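Local structure of hydrazine synthase subunit gamma (Candidatus Kuenenia stuttgartiensis, 5C2V) at residues G97-P102 and A153-G158; L200-Q205 and F256-L261. The protein reduces nitric oxide to hydroxylamine by three electrons, the first half-reaction of hydrazine synthesis, within the hydrazine synthase complex. All coordinates share one frame; numbering follows the deposited sequence.

Interaction 1: residues G97-P102 and A153-G158; sequences GRYLPP and ALEFTG. With CA (calcium ion), chain T.
Tyr99 and Glu155 form the centre of a small, mostly polar contact between two loops, one following strand 89-90 and the other following helix 141-152. The phenol OH of Tyr99 donates to Glu155 OE1 at 3.0 Å, using the syn lone pair of that oxygen, and the ring and carboxylate planes are 47° apart. Glu155 bends at chi2 (-74°), which turns CD out of an extended course. The same hydroxyl accepts from Arg98 NH2 at 3.3 Å, with Tyr99 OH lying in the guanidinium plane. The extended chain of Arg98 from CG to NE brings the guanidinium to the hydroxyl of its sequence neighbour. Arg98 NH2 and Glu155 OE2 form only a long salt bridge of 4.0 Å; the oxygen stands well out of the guanidinium plane, so charge alone acts there. Tyrosine suits its place because a single group serves as donor and acceptor, while its ring edge is apolar: Tyr99 CD2 packs 4.1 Å from Phe156 CE2. Closer to the backbone, a water accepts from Arg98 N and lies 2.6 Å from Leu154 O, to which it can donate, so that it links the two backbones. Glu155 also packs on His7 of the beta subunit, which places the 153-158 loop at the subunit interface. A type I turn from Gly97 to Leu100 then delivers the chain to calcium, which takes Leu100 O at 2.5 Å and Pro102 O at 2.3 Å, with a cis peptide preceding Pro102. Asp257 and three waters complete a six-ligand calcium site, its two backbone carbonyls supplied by the Leu-Pro-Pro run starting at Leu100.

Interaction 2: residues L200-Q205 and F256-L261; sequences LFSDAQ and FDTPTL. With CA (calcium ion), chain T; HEC (heme c), chain B.
Leu261 CB packs 3.6 Å from Phe201 CB and approaches the Phe201 ring obliquely, the two side chains crossing at about a right angle. Heme propionate O1D likewise approaches the Phe256 ring obliquely, 3.5 Å from Phe256 CD2, and that ring stacks with His272. Leu261 CD2 also meets the larger flat group, heme c, over a macrocycle face, 3.5 Å from C3A. Pro259 CD lies on that same side, near C3D, and Thr258 CG2 sits above the ring methyl CMD. These small apolar groups can lie close against a porphyrin. Thr258 and Thr260 also serve the 200-205 loop. Thr258 OG1, placed between the backbone N and the carbonyl carbon (chi1 83°), comes within reach of Ser202 OG and Asp203 OD1. The hydroxyls are hydrogen-bonded, donor undecided and their very short separation doubtful; the 3.0 Å approach of Thr258 OG1 to Asp203 OD1 competes for the threonine proton. Ser202 OG accepts from Ala204 N in an ST turn, while Asp203 OD1 accepts from Gln205 N in an Asx turn, met from above the carboxylate plane. Asp203 OD2 is bonded to His207. Thr260 OG1, anti to the backbone N, donates to Leu200 O at 2.8 Å, from above the carbonyl plane. At the other end Thr258 N donates to Gln205 O at 3.2 Å, beside the antiparallel strands 206-207 and 256-257. Asp257 OD2 binds calcium at 2.4 Å, and one calcium-bound water donates to Thr258 O. Phe201 O accepts from ND1 of His190, an axial ligand of the iron; such a carbonyl partner for the ligand histidine is familiar in c-type cytochrome heme pockets.

The centres of interactions 1 and 2 lie 11 Å apart, and they follow one another in series: 97-102 and 153-158 pair before 200-205 and 256-261 do. They meet directly at several points, with Leu100 CD1 packing on Ser202 CB and Pro101 O on Ala204 CB. The shared calcium links them, since carbonyls from 97-102 and the carboxylate of Asp257 bind the same ion together with three common waters. Interaction 1 passes near heme c #1, whereas interaction 2 lines the pocket of heme c #2. The metal thus appears to join parts of both heme lobes, a placement that recalls the interdomain calcium of bacterial diheme cytochrome c peroxidases.

Interaction 1: residues G97-P102 and A153-G158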
# COMPACT_ATOMS: atom_id res chain seq x y z
N GLY C 97 57.43 -0.00 -24.12
CA GLY C 97 57.29 0.83 -22.94
C GLY C 97 58.55 0.98 -22.11
O GLY C 97 58.76 2.03 -21.49
N ARG C 98 59.38 -0.05 -22.09
CA ARG C 98 60.56 -0.06 -21.22
C ARG C 98 61.67 0.86 -21.72
O ARG C 98 62.55 1.26 -20.96
CB ARG C 98 61.10 -1.48 -21.07
CG ARG C 98 61.71 -2.06 -22.34
CD ARG C 98 62.43 -3.37 -22.06
NE ARG C 98 63.10 -3.89 -23.25
CZ ARG C 98 63.88 -4.97 -23.25
NH1 ARG C 98 64.09 -5.65 -22.13
NH2 ARG C 98 64.45 -5.37 -24.38
N TYR C 99 61.62 1.20 -23.01
CA TYR C 99 62.70 1.96 -23.63
C TYR C 99 62.68 3.44 -23.27
O TYR C 99 63.68 4.14 -23.45
CB TYR C 99 62.64 1.80 -25.15
CG TYR C 99 62.88 0.39 -25.63
CD1 TYR C 99 63.77 -0.45 -24.96
CD2 TYR C 99 62.22 -0.12 -26.74
CE1 TYR C 99 63.99 -1.74 -25.38
CE2 TYR C 99 62.44 -1.41 -27.17
CZ TYR C 99 63.32 -2.22 -26.49
OH TYR C 99 63.54 -3.51 -26.92
N LEU C 100 61.56 3.93 -22.76
CA LEU C 100 61.43 5.35 -22.46
C LEU C 100 60.77 5.67 -21.12
O LEU C 100 59.59 6.02 -21.08
CB LEU C 100 60.67 6.06 -23.58
CG LEU C 100 61.42 6.22 -24.90
CD1 LEU C 100 60.49 6.74 -25.98
CD2 LEU C 100 62.61 7.16 -24.72
N PRO C 101 61.53 5.52 -20.02
CA PRO C 101 61.15 6.05 -18.70
C PRO C 101 61.45 7.55 -18.61
O PRO C 101 62.30 8.03 -19.36
CB PRO C 101 62.02 5.24 -17.74
CG PRO C 101 63.24 4.95 -18.53
CD PRO C 101 62.79 4.76 -19.95
N PRO C 102 60.77 8.28 -17.71
CA PRO C 102 59.73 7.80 -16.80
C PRO C 102 58.39 7.61 -17.50
O PRO C 102 58.26 7.93 -18.68
CB PRO C 102 59.65 8.91 -15.75
CG PRO C 102 60.01 10.14 -16.50
CD PRO C 102 61.05 9.72 -17.51
N ALA C 153 58.15 -6.63 -22.24
CA ALA C 153 58.45 -7.52 -23.36
C ALA C 153 57.72 -7.11 -24.63
O ALA C 153 57.89 -7.74 -25.68
CB ALA C 153 58.09 -8.95 -22.99
N LEU C 154 56.92 -6.05 -24.55
CA LEU C 154 56.19 -5.56 -25.71
C LEU C 154 57.08 -4.72 -26.62
O LEU C 154 57.73 -3.77 -26.17
CB LEU C 154 54.97 -4.75 -25.27
CG LEU C 154 53.83 -5.56 -24.64
CD1 LEU C 154 52.70 -4.64 -24.18
CD2 LEU C 154 53.31 -6.60 -25.63
N GLU C 155 57.10 -5.07 -27.90
CA GLU C 155 57.94 -4.40 -28.88
C GLU C 155 57.10 -3.69 -29.94
O GLU C 155 55.95 -4.05 -30.16
CB GLU C 155 58.88 -5.41 -29.56
CG GLU C 155 59.77 -6.19 -28.60
CD GLU C 155 60.90 -5.35 -28.03
OE1 GLU C 155 61.18 -4.27 -28.59
OE2 GLU C 155 61.50 -5.77 -27.02
N PHE C 156 57.68 -2.68 -30.57
CA PHE C 156 56.99 -1.93 -31.62
C PHE C 156 56.60 -2.81 -32.80
O PHE C 156 57.30 -3.78 -33.12
CB PHE C 156 57.86 -0.76 -32.10
CG PHE C 156 58.13 0.27 -31.05
CD1 PHE C 156 57.12 1.10 -30.58
CD2 PHE C 156 59.41 0.43 -30.53
CE1 PHE C 156 57.37 2.05 -29.61
CE2 PHE C 156 59.67 1.39 -29.56
CZ PHE C 156 58.65 2.20 -29.11
N THR C 157 55.48 -2.48 -33.44
CA THR C 157 55.00 -3.23 -34.59
C THR C 157 55.73 -2.84 -35.87
O THR C 157 55.98 -3.69 -36.73
CB THR C 157 53.49 -3.01 -34.81
OG1 THR C 157 53.23 -1.63 -35.06
CG2 THR C 157 52.70 -3.46 -33.59
N GLY C 158 56.07 -1.56 -35.99
CA GLY C 158 56.65 -1.04 -37.22
C GLY C 158 55.57 -0.55 -38.16
O GLY C 158 54.45 -1.06 -38.14
CA CA T . 58.29 8.13 -21.02
O HOH W 1 58.61 -2.57 -23.98
O HOH W 2 60.35 9.32 -20.92
O HOH W 3 58.29 8.27 -23.40
O HOH W 4 56.21 6.94 -21.12

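Interaction 2: residues L200-Q205 and F256-L261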
# COMPACT_ATOMS: atom_id res chain seq x y z
N LEU C 200 64.25 5.81 -30.79
CA LEU C 200 63.06 5.99 -29.96
C LEU C 200 62.27 7.27 -30.26
O LEU C 200 61.17 7.45 -29.74
CB LEU C 200 63.47 5.98 -28.49
CG LEU C 200 64.44 4.86 -28.11
CD1 LEU C 200 64.89 5.01 -26.66
CD2 LEU C 200 63.82 3.50 -28.35
N PHE C 201 62.83 8.14 -31.10
CA PHE C 201 62.23 9.43 -31.44
C PHE C 201 61.67 10.21 -30.23
O PHE C 201 60.64 10.86 -30.33
CB PHE C 201 61.12 9.24 -32.48
CG PHE C 201 61.64 8.91 -33.85
CD1 PHE C 201 61.96 9.92 -34.74
CD2 PHE C 201 61.80 7.59 -34.24
CE1 PHE C 201 62.44 9.62 -36.00
CE2 PHE C 201 62.28 7.29 -35.50
CZ PHE C 201 62.60 8.30 -36.38
N SER C 202 62.37 10.13 -29.10
CA SER C 202 62.00 10.89 -27.92
C SER C 202 63.23 11.18 -27.06
O SER C 202 64.14 10.36 -26.97
CB SER C 202 60.95 10.13 -27.10
OG SER C 202 60.66 10.81 -25.89
N ASP C 203 63.25 12.34 -26.41
CA ASP C 203 64.37 12.70 -25.55
C ASP C 203 64.17 12.20 -24.13
O ASP C 203 65.06 12.32 -23.28
CB ASP C 203 64.59 14.22 -25.54
CG ASP C 203 63.33 15.00 -25.16
OD1 ASP C 203 62.38 14.40 -24.62
OD2 ASP C 203 63.30 16.22 -25.40
N ALA C 204 62.99 11.63 -23.88
CA ALA C 204 62.61 11.13 -22.56
C ALA C 204 62.70 12.22 -21.49
O ALA C 204 63.04 11.95 -20.34
CB ALA C 204 63.47 9.93 -22.16
N GLN C 205 62.38 13.45 -21.89
CA GLN C 205 62.42 14.58 -20.97
C GLN C 205 61.05 15.23 -20.82
O GLN C 205 60.07 14.80 -21.44
CB GLN C 205 63.43 15.63 -21.45
CG GLN C 205 64.86 15.11 -21.55
CD GLN C 205 65.83 16.19 -22.00
OE1 GLN C 205 65.54 17.38 -21.91
NE2 GLN C 205 66.99 15.77 -22.49
N PHE C 256 54.85 17.98 -19.92
CA PHE C 256 54.62 16.55 -20.07
C PHE C 256 55.83 15.78 -20.61
O PHE C 256 56.65 16.32 -21.34
CB PHE C 256 53.42 16.31 -20.98
CG PHE C 256 52.21 17.12 -20.62
CD1 PHE C 256 51.35 16.71 -19.62
CD2 PHE C 256 51.94 18.31 -21.28
CE1 PHE C 256 50.24 17.47 -19.28
CE2 PHE C 256 50.83 19.07 -20.95
CZ PHE C 256 49.99 18.65 -19.95
N ASP C 257 55.91 14.51 -20.23
CA ASP C 257 56.94 13.60 -20.73
C ASP C 257 56.68 13.26 -22.20
O ASP C 257 55.58 12.84 -22.56
CB ASP C 257 56.98 12.33 -19.88
CG ASP C 257 57.77 11.21 -20.53
OD1 ASP C 257 59.01 11.32 -20.60
OD2 ASP C 257 57.14 10.22 -20.95
N THR C 258 57.69 13.46 -23.04
CA THR C 258 57.54 13.25 -24.48
C THR C 258 57.44 11.77 -24.84
O THR C 258 58.30 10.97 -24.46
CB THR C 258 58.71 13.86 -25.27
OG1 THR C 258 59.83 12.96 -25.26
CG2 THR C 258 59.13 15.19 -24.66
N PRO C 259 56.38 11.40 -25.57
CA PRO C 259 56.16 10.03 -26.05
C PRO C 259 57.00 9.70 -27.27
O PRO C 259 57.46 10.60 -27.97
CB PRO C 259 54.66 10.02 -26.42
CG PRO C 259 54.11 11.34 -25.93
CD PRO C 259 55.26 12.28 -25.91
N THR C 260 57.20 8.41 -27.53
CA THR C 260 57.87 7.96 -28.75
C THR C 260 57.01 8.29 -29.96
O THR C 260 55.79 8.39 -29.87
CB THR C 260 58.15 6.45 -28.72
OG1 THR C 260 58.80 6.06 -29.94
CG2 THR C 260 56.85 5.66 -28.57
N LEU C 261 57.65 8.47 -31.11
CA LEU C 261 56.92 8.66 -32.36
C LEU C 261 56.81 7.34 -33.12
O LEU C 261 56.21 7.28 -34.19
CB LEU C 261 57.59 9.73 -33.23
CG LEU C 261 57.63 11.13 -32.63
CD1 LEU C 261 58.01 12.16 -33.69
CD2 LEU C 261 56.29 11.48 -31.99
CA CA T . 58.29 8.13 -21.02
FE HEC B . 56.48 16.44 -30.35
CHA HEC B . 54.00 14.79 -28.65
CHB HEC B . 55.40 15.07 -33.29
CHC HEC B . 58.47 18.64 -32.12
CHD HEC B . 57.85 17.56 -27.43
NA HEC B . 54.96 15.18 -30.88
C1A HEC B . 54.07 14.57 -30.01
C2A HEC B . 53.25 13.67 -30.78
C3A HEC B . 53.63 13.74 -32.06
C4A HEC B . 54.72 14.70 -32.15
CMA HEC B . 53.03 12.94 -33.23
CAA HEC B . 52.12 12.77 -30.22
CBA HEC B . 52.73 11.67 -29.35
CGA HEC B . 51.64 10.94 -28.62
O1A HEC B . 51.91 9.84 -28.07
O2A HEC B . 50.49 11.45 -28.58
NB HEC B . 56.92 16.74 -32.34
C1B HEC B . 56.24 16.16 -33.39
C2B HEC B . 56.55 16.89 -34.60
C3B HEC B . 57.40 17.87 -34.27
C4B HEC B . 57.65 17.80 -32.85
CMB HEC B . 55.99 16.56 -36.00
CAB HEC B . 58.02 18.92 -35.23
CBB HEC B . 56.94 19.92 -35.70
NC HEC B . 57.90 17.84 -29.87
C1C HEC B . 58.60 18.64 -30.74
C2C HEC B . 59.40 19.56 -29.96
C3C HEC B . 59.32 19.19 -28.68
C4C HEC B . 58.31 18.15 -28.58
CMC HEC B . 60.46 20.53 -30.55
CAC HEC B . 60.05 19.83 -27.48
CBC HEC B . 59.56 21.27 -27.24
ND HEC B . 56.03 16.16 -28.33
C1D HEC B . 56.66 16.86 -27.31
C2D HEC B . 55.87 16.75 -26.10
C3D HEC B . 54.67 15.88 -26.49
C4D HEC B . 54.85 15.56 -27.89
CMD HEC B . 56.18 17.37 -24.72
CAD HEC B . 53.49 15.44 -25.59
CBD HEC B . 52.67 16.66 -25.20
CGD HEC B . 51.36 16.23 -24.59
O1D HEC B . 50.53 17.11 -24.27
O2D HEC B . 51.16 15.00 -24.44
O HOH W 2 60.35 9.32 -20.92
O HOH W 3 58.29 8.27 -23.40
O HOH W 4 56.21 6.94 -21.12